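Local coordinates for protein beta-n-acetylhexosaminidase (Streptococcus pneumoniae, PDB 4AZC) that probably removes terminal N-acetylhexosamine residues from glycans as a family 20 glycoside hydrolase, and here holds a bicyclic sugar analogue with a fused sulfur-containing ring, at residues B[50-55]-B[81-86]; B[175-180]-B[220-225]; B[279-284]-B[340-345]. All coordinates share one frame; numbering follows the deposited sequence.

Contact 1: residues B[50-55]-B[81-86]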
loop_
_atom_site.group_PDB
_atom_site.type_symbol
_atom_site.label_atom_id
_atom_site.label_comp_id
_atom_site.label_asym_id
_atom_site.label_seq_id
_atom_site.Cartn_x
_atom_site.Cartn_y
_atom_site.Cartn_z
ATOM N N GLY B 50 0.837 -12.319 8.514
ATOM C CA GLY B 50 0.271 -13.348 7.640
ATOM C C GLY B 50 0.701 -13.124 6.196
ATOM O O GLY B 50 1.130 -12.022 5.830
ATOM N N LEU B 51 0.615 -14.168 5.380
ATOM C CA LEU B 51 0.877 -14.037 3.946
ATOM C C LEU B 51 -0.364 -14.494 3.204
ATOM O O LEU B 51 -0.643 -15.687 3.120
ATOM C CB LEU B 51 2.120 -14.828 3.517
ATOM C CG LEU B 51 2.507 -14.862 2.028
ATOM C CD1 LEU B 51 2.678 -13.459 1.426
ATOM C CD2 LEU B 51 3.774 -15.675 1.829
ATOM N N ARG B 52 -1.113 -13.529 2.678
ATOM C CA ARG B 52 -2.483 -13.784 2.245
ATOM C C ARG B 52 -2.659 -13.645 0.738
ATOM O O ARG B 52 -3.690 -13.165 0.262
ATOM C CB ARG B 52 -3.453 -12.879 3.018
ATOM C CG ARG B 52 -3.338 -13.029 4.536
ATOM C CD ARG B 52 -4.616 -12.639 5.303
ATOM N NE ARG B 52 -4.442 -12.849 6.747
ATOM C CZ ARG B 52 -4.719 -13.986 7.393
ATOM N NH1 ARG B 52 -5.218 -15.038 6.743
ATOM N NH2 ARG B 52 -4.511 -14.075 8.701
ATOM N N PHE B 53 -1.632 -14.064 0.000
ATOM C CA PHE B 53 -1.643 -14.059 -1.458
ATOM C C PHE B 53 -0.818 -15.236 -1.950
ATOM O O PHE B 53 0.343 -15.382 -1.564
ATOM C CB PHE B 53 -1.080 -12.731 -2.007
ATOM C CG PHE B 53 -1.039 -12.650 -3.523
ATOM C CD1 PHE B 53 -2.091 -13.148 -4.303
ATOM C CD2 PHE B 53 0.046 -12.051 -4.169
ATOM C CE1 PHE B 53 -2.050 -13.068 -5.702
ATOM C CE2 PHE B 53 0.096 -11.959 -5.559
ATOM C CZ PHE B 53 -0.951 -12.469 -6.330
ATOM N N LEU B 54 -1.424 -16.080 -2.784
ATOM C CA LEU B 54 -0.695 -17.183 -3.430
ATOM C C LEU B 54 -0.760 -17.072 -4.947
ATOM O O LEU B 54 -1.853 -16.927 -5.503
ATOM C CB LEU B 54 -1.289 -18.542 -3.030
ATOM C CG LEU B 54 -1.241 -19.011 -1.576
ATOM C CD1 LEU B 54 -2.080 -20.288 -1.412
ATOM C CD2 LEU B 54 0.205 -19.238 -1.130
ATOM N N LEU B 55 0.389 -17.176 -5.612
ATOM C CA LEU B 55 0.412 -17.277 -7.083
ATOM C C LEU B 55 -0.043 -18.663 -7.538
ATOM O O LEU B 55 0.045 -19.624 -6.782
ATOM C CB LEU B 55 1.814 -16.984 -7.635
ATOM C CG LEU B 55 2.447 -15.680 -7.137
ATOM C CD1 LEU B 55 3.911 -15.614 -7.500
ATOM C CD2 LEU B 55 1.691 -14.464 -7.671
ATOM N N LYS B 81 -2.030 -19.535 8.760
ATOM C CA LYS B 81 -2.989 -20.032 9.761
ATOM C C LYS B 81 -2.392 -20.055 11.160
ATOM O O LYS B 81 -3.085 -19.742 12.128
ATOM C CB LYS B 81 -3.537 -21.404 9.374
ATOM C CG LYS B 81 -4.626 -21.320 8.322
ATOM C CD LYS B 81 -5.171 -22.693 7.987
ATOM C CE LYS B 81 -6.436 -22.567 7.165
ATOM N NZ LYS B 81 -7.055 -23.901 6.982
ATOM N N ALA B 82 -1.108 -20.392 11.252
ATOM C CA ALA B 82 -0.370 -20.362 12.520
ATOM C C ALA B 82 -0.311 -18.960 13.134
ATOM O O ALA B 82 -0.425 -18.804 14.349
ATOM C CB ALA B 82 1.039 -20.929 12.344
ATOM N N TYR B 83 -0.140 -17.944 12.295
ATOM C CA TYR B 83 -0.213 -16.561 12.769
ATOM C C TYR B 83 -1.642 -16.226 13.237
ATOM O O TYR B 83 -1.849 -15.756 14.360
ATOM C CB TYR B 83 0.255 -15.562 11.693
ATOM C CG TYR B 83 -0.194 -14.162 12.018
ATOM C CD1 TYR B 83 0.377 -13.452 13.081
ATOM C CD2 TYR B 83 -1.229 -13.565 11.306
ATOM C CE1 TYR B 83 -0.057 -12.177 13.408
ATOM C CE2 TYR B 83 -1.676 -12.291 11.628
ATOM C CZ TYR B 83 -1.083 -11.602 12.674
ATOM O OH TYR B 83 -1.538 -10.345 12.990
ATOM N N TYR B 84 -2.614 -16.460 12.362
ATOM C CA TYR B 84 -4.027 -16.233 12.677
ATOM C C TYR B 84 -4.872 -16.998 11.681
ATOM O O TYR B 84 -4.800 -16.759 10.468
ATOM C CB TYR B 84 -4.390 -14.734 12.682
ATOM C CG TYR B 84 -5.875 -14.447 12.821
ATOM C CD1 TYR B 84 -6.615 -14.964 13.898
ATOM C CD2 TYR B 84 -6.545 -13.665 11.884
ATOM C CE1 TYR B 84 -7.980 -14.716 14.023
ATOM C CE2 TYR B 84 -7.915 -13.395 12.011
ATOM C CZ TYR B 84 -8.622 -13.926 13.083
ATOM O OH TYR B 84 -9.977 -13.681 13.215
ATOM N N ASP B 85 -5.646 -17.946 12.196
ATOM C CA ASP B 85 -6.460 -18.799 11.351
ATOM C C ASP B 85 -7.798 -18.111 11.173
ATOM O O ASP B 85 -8.787 -18.469 11.813
ATOM C CB ASP B 85 -6.610 -20.196 11.975
ATOM C CG ASP B 85 -7.344 -21.187 11.063
ATOM O OD1 ASP B 85 -7.815 -20.811 9.960
ATOM O OD2 ASP B 85 -7.447 -22.360 11.466
ATOM N N ASP B 86 -7.798 -17.106 10.297
ATOM C CA ASP B 86 -8.972 -16.298 9.996
ATOM C C ASP B 86 -10.133 -17.145 9.468
ATOM O O ASP B 86 -9.996 -17.821 8.449
ATOM C CB ASP B 86 -8.609 -15.217 8.970
ATOM C CG ASP B 86 -9.573 -14.049 8.981
ATOM O OD1 ASP B 86 -10.777 -14.252 9.234
ATOM O OD2 ASP B 86 -9.122 -12.914 8.725
HETATM O O HOH W 1 -5.538 -17.422 8.001
#

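Contact 2: residues B[175-180]-B[220-225]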
loop_
_atom_site.group_PDB
_atom_site.type_symbol
_atom_site.label_atom_id
_atom_site.label_comp_id
_atom_site.label_asym_id
_atom_site.label_seq_id
_atom_site.Cartn_x
_atom_site.Cartn_y
_atom_site.Cartn_z
ATOM N N LYS B 175 2.849 0.013 -10.662
ATOM C CA LYS B 175 4.013 0.894 -10.799
ATOM C C LYS B 175 4.981 0.689 -9.645
ATOM O O LYS B 175 6.199 0.810 -9.824
ATOM C CB LYS B 175 3.601 2.382 -10.883
ATOM C CG LYS B 175 2.887 2.835 -12.171
ATOM C CD LYS B 175 2.385 4.293 -11.997
ATOM C CE LYS B 175 1.723 4.907 -13.246
ATOM N NZ LYS B 175 0.377 4.369 -13.585
ATOM N N ILE B 176 4.437 0.379 -8.465
ATOM C CA ILE B 176 5.226 0.350 -7.230
ATOM C C ILE B 176 5.123 -1.001 -6.507
ATOM O O ILE B 176 4.103 -1.688 -6.620
ATOM C CB ILE B 176 4.779 1.501 -6.260
ATOM C CG1 ILE B 176 4.888 2.881 -6.937
ATOM C CG2 ILE B 176 5.594 1.488 -4.946
ATOM C CD1 ILE B 176 4.063 3.989 -6.247
ATOM N N PHE B 177 6.177 -1.378 -5.780
ATOM C CA PHE B 177 6.181 -2.560 -4.907
ATOM C C PHE B 177 6.817 -2.175 -3.565
ATOM O O PHE B 177 7.938 -1.658 -3.520
ATOM C CB PHE B 177 6.978 -3.705 -5.547
ATOM C CG PHE B 177 6.912 -5.006 -4.787
ATOM C CD1 PHE B 177 7.742 -5.233 -3.687
ATOM C CD2 PHE B 177 6.042 -6.018 -5.196
ATOM C CE1 PHE B 177 7.700 -6.437 -2.994
ATOM C CE2 PHE B 177 5.984 -7.242 -4.502
ATOM C CZ PHE B 177 6.820 -7.447 -3.400
ATOM N N ASN B 178 6.091 -2.413 -2.482
ATOM C CA ASN B 178 6.542 -2.019 -1.154
ATOM C C ASN B 178 7.073 -3.255 -0.469
ATOM O O ASN B 178 6.316 -4.180 -0.182
ATOM C CB ASN B 178 5.384 -1.406 -0.341
ATOM C CG ASN B 178 5.822 -0.890 1.052
ATOM O OD1 ASN B 178 6.999 -0.915 1.412
ATOM N ND2 ASN B 178 4.860 -0.412 1.830
ATOM N N PHE B 179 8.383 -3.277 -0.235
ATOM C CA PHE B 179 8.991 -4.421 0.427
ATOM C C PHE B 179 9.149 -4.224 1.957
ATOM O O PHE B 179 9.721 -5.055 2.655
ATOM C CB PHE B 179 10.276 -4.840 -0.292
ATOM C CG PHE B 179 11.324 -3.770 -0.364
ATOM C CD1 PHE B 179 12.094 -3.450 0.753
ATOM C CD2 PHE B 179 11.572 -3.107 -1.559
ATOM C CE1 PHE B 179 13.087 -2.466 0.680
ATOM C CE2 PHE B 179 12.554 -2.128 -1.640
ATOM C CZ PHE B 179 13.313 -1.807 -0.523
ATOM N N GLY B 180 8.611 -3.116 2.455
ATOM C CA GLY B 180 8.440 -2.891 3.888
ATOM C C GLY B 180 9.682 -2.502 4.675
ATOM O O GLY B 180 10.068 -1.337 4.693
ATOM N N ARG B 220 13.050 -5.349 -12.293
ATOM C CA ARG B 220 11.741 -5.794 -12.774
ATOM C C ARG B 220 10.786 -4.642 -13.131
ATOM O O ARG B 220 9.587 -4.862 -13.285
ATOM C CB ARG B 220 11.090 -6.720 -11.732
ATOM C CG ARG B 220 11.780 -8.081 -11.588
ATOM C CD ARG B 220 11.451 -8.722 -10.240
ATOM N NE ARG B 220 12.056 -10.043 -10.094
ATOM C CZ ARG B 220 13.295 -10.259 -9.660
ATOM N NH1 ARG B 220 14.080 -9.239 -9.330
ATOM N NH2 ARG B 220 13.761 -11.500 -9.571
ATOM N N GLY B 221 11.300 -3.422 -13.274
ATOM C CA GLY B 221 10.461 -2.287 -13.684
ATOM C C GLY B 221 9.441 -1.860 -12.639
ATOM O O GLY B 221 8.379 -1.318 -12.964
ATOM N N LEU B 222 9.757 -2.124 -11.378
ATOM C CA LEU B 222 8.919 -1.696 -10.283
ATOM C C LEU B 222 9.649 -0.628 -9.464
ATOM O O LEU B 222 10.810 -0.804 -9.115
ATOM C CB LEU B 222 8.557 -2.903 -9.406
ATOM C CG LEU B 222 7.515 -3.895 -9.934
ATOM C CD1 LEU B 222 7.670 -5.280 -9.270
ATOM C CD2 LEU B 222 6.126 -3.352 -9.700
ATOM N N GLN B 223 8.972 0.476 -9.175
ATOM C CA GLN B 223 9.482 1.477 -8.251
ATOM C C GLN B 223 9.491 0.911 -6.827
ATOM O O GLN B 223 8.430 0.610 -6.283
ATOM C CB GLN B 223 8.614 2.740 -8.321
ATOM C CG GLN B 223 8.860 3.757 -7.206
ATOM C CD GLN B 223 10.237 4.416 -7.285
ATOM O OE1 GLN B 223 11.098 4.203 -6.424
ATOM N NE2 GLN B 223 10.440 5.228 -8.312
ATOM N N PRO B 224 10.686 0.776 -6.216
ATOM C CA PRO B 224 10.759 0.261 -4.847
ATOM C C PRO B 224 10.202 1.246 -3.823
ATOM O O PRO B 224 10.480 2.448 -3.890
ATOM C CB PRO B 224 12.264 0.059 -4.616
ATOM C CG PRO B 224 12.922 0.986 -5.589
ATOM C CD PRO B 224 12.019 1.072 -6.775
ATOM N N MET B 225 9.397 0.715 -2.903
ATOM C CA MET B 225 8.913 1.454 -1.753
ATOM C C MET B 225 9.328 0.669 -0.504
ATOM O O MET B 225 9.345 -0.569 -0.519
ATOM C CB MET B 225 7.391 1.589 -1.813
ATOM C CG MET B 225 6.767 2.610 -0.837
ATOM S SD MET B 225 5.009 2.792 -1.221
ATOM C CE MET B 225 4.185 2.227 0.250
HETATM O O HOH W 2 7.113 1.818 -12.236
#

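Contact 3: residues B[279-284]-B[340-345]. With NGW ((2S,3aR,5R,6S,7R,7aR)-5-(hydroxymethyl)-2-methyl-2,3a,5,6,7,7a-hexahydro-1H-pyrano[3,2-d][1,3]thiazole-6,7-diol), chain K.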
loop_
_atom_site.group_PDB
_atom_site.type_symbol
_atom_site.label_atom_id
_atom_site.label_comp_id
_atom_site.label_asym_id
_atom_site.label_seq_id
_atom_site.Cartn_x
_atom_site.Cartn_y
_atom_site.Cartn_z
ATOM N N TRP B 279 -2.972 9.662 11.022
ATOM C CA TRP B 279 -4.176 9.237 10.306
ATOM C C TRP B 279 -4.522 7.762 10.477
ATOM O O TRP B 279 -5.507 7.289 9.901
ATOM C CB TRP B 279 -4.060 9.582 8.820
ATOM C CG TRP B 279 -3.807 11.067 8.550
ATOM C CD1 TRP B 279 -4.444 12.139 9.125
ATOM C CD2 TRP B 279 -2.884 11.615 7.600
ATOM N NE1 TRP B 279 -3.958 13.315 8.604
ATOM C CE2 TRP B 279 -3.002 13.021 7.663
ATOM C CE3 TRP B 279 -1.965 11.050 6.700
ATOM C CZ2 TRP B 279 -2.224 13.871 6.875
ATOM C CZ3 TRP B 279 -1.193 11.897 5.916
ATOM C CH2 TRP B 279 -1.335 13.292 6.003
ATOM N N TYR B 280 -3.726 7.045 11.270
ATOM C CA TYR B 280 -3.918 5.602 11.487
ATOM C C TYR B 280 -5.220 5.243 12.155
ATOM O O TYR B 280 -5.630 5.876 13.117
ATOM C CB TYR B 280 -2.807 5.025 12.384
ATOM C CG TYR B 280 -1.511 4.788 11.680
ATOM C CD1 TYR B 280 -1.317 5.225 10.362
ATOM C CD2 TYR B 280 -0.452 4.171 12.333
ATOM C CE1 TYR B 280 -0.113 5.023 9.708
ATOM C CE2 TYR B 280 0.764 3.965 11.674
ATOM C CZ TYR B 280 0.920 4.399 10.362
ATOM O OH TYR B 280 2.110 4.205 9.695
ATOM N N TYR B 281 -5.832 4.175 11.664
ATOM C CA TYR B 281 -6.901 3.511 12.383
ATOM C C TYR B 281 -6.619 2.012 12.445
ATOM O O TYR B 281 -6.405 1.370 11.419
ATOM C CB TYR B 281 -8.268 3.787 11.756
ATOM C CG TYR B 281 -9.372 2.971 12.398
ATOM C CD1 TYR B 281 -9.565 2.993 13.785
ATOM C CD2 TYR B 281 -10.218 2.172 11.623
ATOM C CE1 TYR B 281 -10.561 2.239 14.389
ATOM C CE2 TYR B 281 -11.230 1.406 12.220
ATOM C CZ TYR B 281 -11.391 1.451 13.599
ATOM O OH TYR B 281 -12.382 0.717 14.193
ATOM N N ILE B 282 -6.611 1.484 13.667
ATOM C CA ILE B 282 -6.371 0.072 13.937
ATOM C C ILE B 282 -7.734 -0.528 14.237
ATOM O O ILE B 282 -8.426 -0.073 15.153
ATOM C CB ILE B 282 -5.427 -0.130 15.163
ATOM C CG1 ILE B 282 -3.983 0.235 14.818
ATOM C CG2 ILE B 282 -5.483 -1.584 15.693
ATOM C CD1 ILE B 282 -3.606 1.664 15.130
ATOM N N LEU B 283 -8.123 -1.538 13.466
ATOM C CA LEU B 283 -9.450 -2.128 13.619
ATOM C C LEU B 283 -9.773 -2.430 15.083
ATOM O O LEU B 283 -8.998 -3.090 15.773
ATOM C CB LEU B 283 -9.604 -3.382 12.748
ATOM C CG LEU B 283 -9.338 -3.261 11.244
ATOM C CD1 LEU B 283 -9.668 -4.571 10.549
ATOM C CD2 LEU B 283 -10.102 -2.099 10.612
ATOM N N GLY B 284 -10.910 -1.909 15.547
ATOM C CA GLY B 284 -11.413 -2.166 16.901
ATOM C C GLY B 284 -10.762 -1.374 18.021
ATOM O O GLY B 284 -11.113 -1.556 19.186
ATOM N N GLU B 340 -18.059 0.724 7.077
ATOM C CA GLU B 340 -18.560 2.083 7.281
ATOM C C GLU B 340 -17.585 2.978 8.075
ATOM O O GLU B 340 -17.494 4.187 7.833
ATOM C CB GLU B 340 -19.982 2.075 7.885
ATOM C CG GLU B 340 -20.113 1.522 9.315
ATOM C CD GLU B 340 -20.191 0.000 9.406
ATOM O OE1 GLU B 340 -20.057 -0.706 8.378
ATOM O OE2 GLU B 340 -20.390 -0.491 10.535
ATOM N N GLU B 341 -16.861 2.384 9.018
ATOM C CA GLU B 341 -15.818 3.101 9.745
ATOM C C GLU B 341 -14.725 3.558 8.793
ATOM O O GLU B 341 -14.307 4.710 8.845
ATOM C CB GLU B 341 -15.186 2.220 10.818
ATOM C CG GLU B 341 -16.088 1.876 11.991
ATOM C CD GLU B 341 -15.320 1.174 13.096
ATOM O OE1 GLU B 341 -14.456 0.323 12.779
ATOM O OE2 GLU B 341 -15.571 1.479 14.279
ATOM N N ILE B 342 -14.265 2.648 7.934
ATOM C CA ILE B 342 -13.155 2.938 7.031
ATOM C C ILE B 342 -13.576 3.969 5.981
ATOM O O ILE B 342 -12.828 4.907 5.688
ATOM C CB ILE B 342 -12.563 1.639 6.401
ATOM C CG1 ILE B 342 -11.552 0.981 7.355
ATOM C CG2 ILE B 342 -11.865 1.928 5.078
ATOM C CD1 ILE B 342 -12.151 0.401 8.648
ATOM N N PHE B 343 -14.788 3.813 5.458
ATOM C CA PHE B 343 -15.354 4.783 4.522
ATOM C C PHE B 343 -15.500 6.175 5.157
ATOM O O PHE B 343 -15.213 7.179 4.514
ATOM C CB PHE B 343 -16.692 4.280 3.956
ATOM C CG PHE B 343 -16.553 3.196 2.895
ATOM C CD1 PHE B 343 -15.360 2.498 2.723
ATOM C CD2 PHE B 343 -17.637 2.864 2.086
ATOM C CE1 PHE B 343 -15.241 1.500 1.750
ATOM C CE2 PHE B 343 -17.530 1.863 1.096
ATOM C CZ PHE B 343 -16.333 1.183 0.929
ATOM N N GLU B 344 -15.927 6.233 6.417
ATOM C CA GLU B 344 -16.023 7.521 7.111
ATOM C C GLU B 344 -14.657 8.213 7.182
ATOM O O GLU B 344 -14.533 9.407 6.874
ATOM C CB GLU B 344 -16.622 7.366 8.522
ATOM C CG GLU B 344 -17.013 8.704 9.152
ATOM C CD GLU B 344 -17.485 8.589 10.593
ATOM O OE1 GLU B 344 -17.609 7.465 11.114
ATOM O OE2 GLU B 344 -17.732 9.640 11.214
ATOM N N LEU B 345 -13.635 7.468 7.588
ATOM C CA LEU B 345 -12.281 8.025 7.659
ATOM C C LEU B 345 -11.729 8.401 6.268
ATOM O O LEU B 345 -11.114 9.453 6.108
ATOM C CB LEU B 345 -11.349 7.054 8.391
ATOM C CG LEU B 345 -9.875 7.413 8.568
ATOM C CD1 LEU B 345 -9.691 8.739 9.283
ATOM C CD2 LEU B 345 -9.161 6.307 9.315
HETATM O O4 NGW K . 0.056 -2.138 12.350
HETATM C C4 NGW K . 1.174 -1.368 12.765
HETATM C C3 NGW K . 2.297 -1.510 11.746
HETATM C C5 NGW K . 0.755 0.102 12.862
HETATM O O3 NGW K . 2.649 -2.891 11.611
HETATM C C2 NGW K . 3.515 -0.656 12.183
HETATM N N2 NGW K . 4.512 -0.527 11.093
HETATM C C1 NGW K . 3.102 0.795 12.541
HETATM C C7 NGW K . 3.944 0.289 10.004
HETATM C C8 NGW K . 5.081 0.899 9.188
HETATM S S1 NGW K . 2.959 1.558 10.875
HETATM O O5 NGW K . 1.879 0.856 13.357
HETATM C C6 NGW K . -0.427 0.299 13.834
HETATM O O6 NGW K . -0.082 -0.204 15.133
#

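Contact 1: residues B[50-55]-B[81-86]
R52 reaches out of the 50-55 loop and sets the edge of its guanidinium against the backbone of Y84, the first residue beyond the end of helix 69-83. The bond from R52 NH2 to Y84 O measures 3.2 Å, nearly straight at the hydrogen (169°) and in the guanidinium plane, although the donor sits off the carbonyl's own plane. The same edge is bridged by a water that accepts from R52 NH1 and donates to Y84 O, each leg 2.7 Å, so the peptide oxygen is gripped directly and through solvent. Extension of the arginine chain from CG to NE brings the group this far.

The Y84 ring stands steeply to the guanidinium, planes 80° apart, with Y84 CD2 3.8 Å from R52 NH2; the ring also has D86 N over the centre of one face. D86 approaches with its CB, 4.1 Å from R52 NH1, while its carboxylate is taken up by the backbone nitrogens of N88 and Y21. Y83 has CG anti to its backbone N (chi1 163°), which brings CD2 to 3.7 Å from the backbone N of G50.

R52 NH2 also donates to R19 O and R52 NH1 to T90 O, so several backbone oxygens share the buried guanidinium and probably stabilise its charge. Within the family 20 TIM-barrel domain, the contact ties the loop after barrel strand 41-45 to the C-terminal end of helix 69-83. L51 packs on that helix and on helices 122-130 and 153-170, and L54 leans on I76 and I77.

Contact 2: residues B[175-180]-B[220-225]
The F179 ring has M225 O over one face, 3.5 Å from the ring plane and displaced from its centre, while P224 CB comes to its edge, 3.7 Å from F179 CE2. The F177 ring heads away from the pair instead, toward M167 and F170 of helix 153-170; F177 CB comes to 4.1 Å from L222 CD1, which also lies obliquely beside the ring. These residues belong to neighbouring parallel strands of the TIM barrel of family 20, joined by a beta-alpha-beta crossover that includes helix 203-219.

The register is I176 with Q223, F177 with P224 and N178 with M225, and the short strand axes run 31° apart. Four backbone bonds hold it, beginning with Q223 N to K175 O and F177 N to Q223 O, and continuing with M225 N to F177 O and F179 N to M225 O. F177 and P224 lie on the face turned to the helices; I176, Q223, N178 and M225 share the other, where I176 CG2 meets M225 CB at 3.6 Å.

At the G180 end, N178 has CG anti to its backbone N (chi1 -177°), and its amide crosses the M225 side chain obliquely. M225 CE lies 3.1 Å from N178 ND2, a short nonbonded approach; the hydrogen bond of N178 ND2 goes to H43 NE2. The opposite amide atom closes an Asx turn: G180 N donates to N178 OD1 at 2.9 Å, from 49° out of the carbonyl plane.

Contact 3: residues B[279-284]-B[340-345]
Y281 and E341 join hydroxyl to carboxylate where the short strand 281-282 of the TIM-barrel domain packs against helix 339-351. Y281 adopts a chi1 of 173°, CG anti to the backbone N, and this carries its ring across to the helix. From there Y281 OH donates to E341 OE1 over a short 2.5 Å, meeting the carboxylate from above its plane (41° out of it). Ring and carboxylate planes are nearly perpendicular. E341 sets CG opposite its carbonyl carbon (chi1 -69°) and is extended beyond it, which lets the acid reach the phenol from a helical backbone.

Apolar contacts flank this polar link. I342 CD1 lies in the plane of the Y281 ring at its edge, 3.8 Å from CE2, and is also touched by L283 CD2, so one methyl meets both residues. One turn nearer the C-terminus of the helix, L345 CD2 presses on Y281 CB at 3.6 Å and lies near the W279 carbonyl oxygen.

Y280, just before the strand, and I282 reach the ligand, whereas Y281 turns to the helix. Y280, whose ring meets W329 edge-to-face, places its OH 3.0 Å from the ring sulfur S1 of the bound NGW; I282 lays CG1 and CD1 against the hydroxymethyl carbon C6. D331, D182 and R19 hydrogen-bond the same ligand. Within its own segment, Y281 OH also accepts a weak bond from G284 N at 3.3 Å.

Overall arrangement
All three contacts belong to the family 20 catalytic domain and follow one another along the chain without touching. Contacts 2 and 3 reach the same parallel barrel sheet, their centres 26 Å apart and nearest atoms about 10 Å; contact 1 lies with its centre 22 Å from each. The bound NGW relates them: contact 3 supplies Y280 and I282 to the pocket directly, contact 2 has G180 about 7 Å from NGW, just before the pocket residues D182 and E183, and in contact 1 the Y83 side chain lies about 8 Å from NGW, nearest atoms in both cases. R19, which hydrogen-bonds NGW, also offers its carbonyl to R52, a second-shell link.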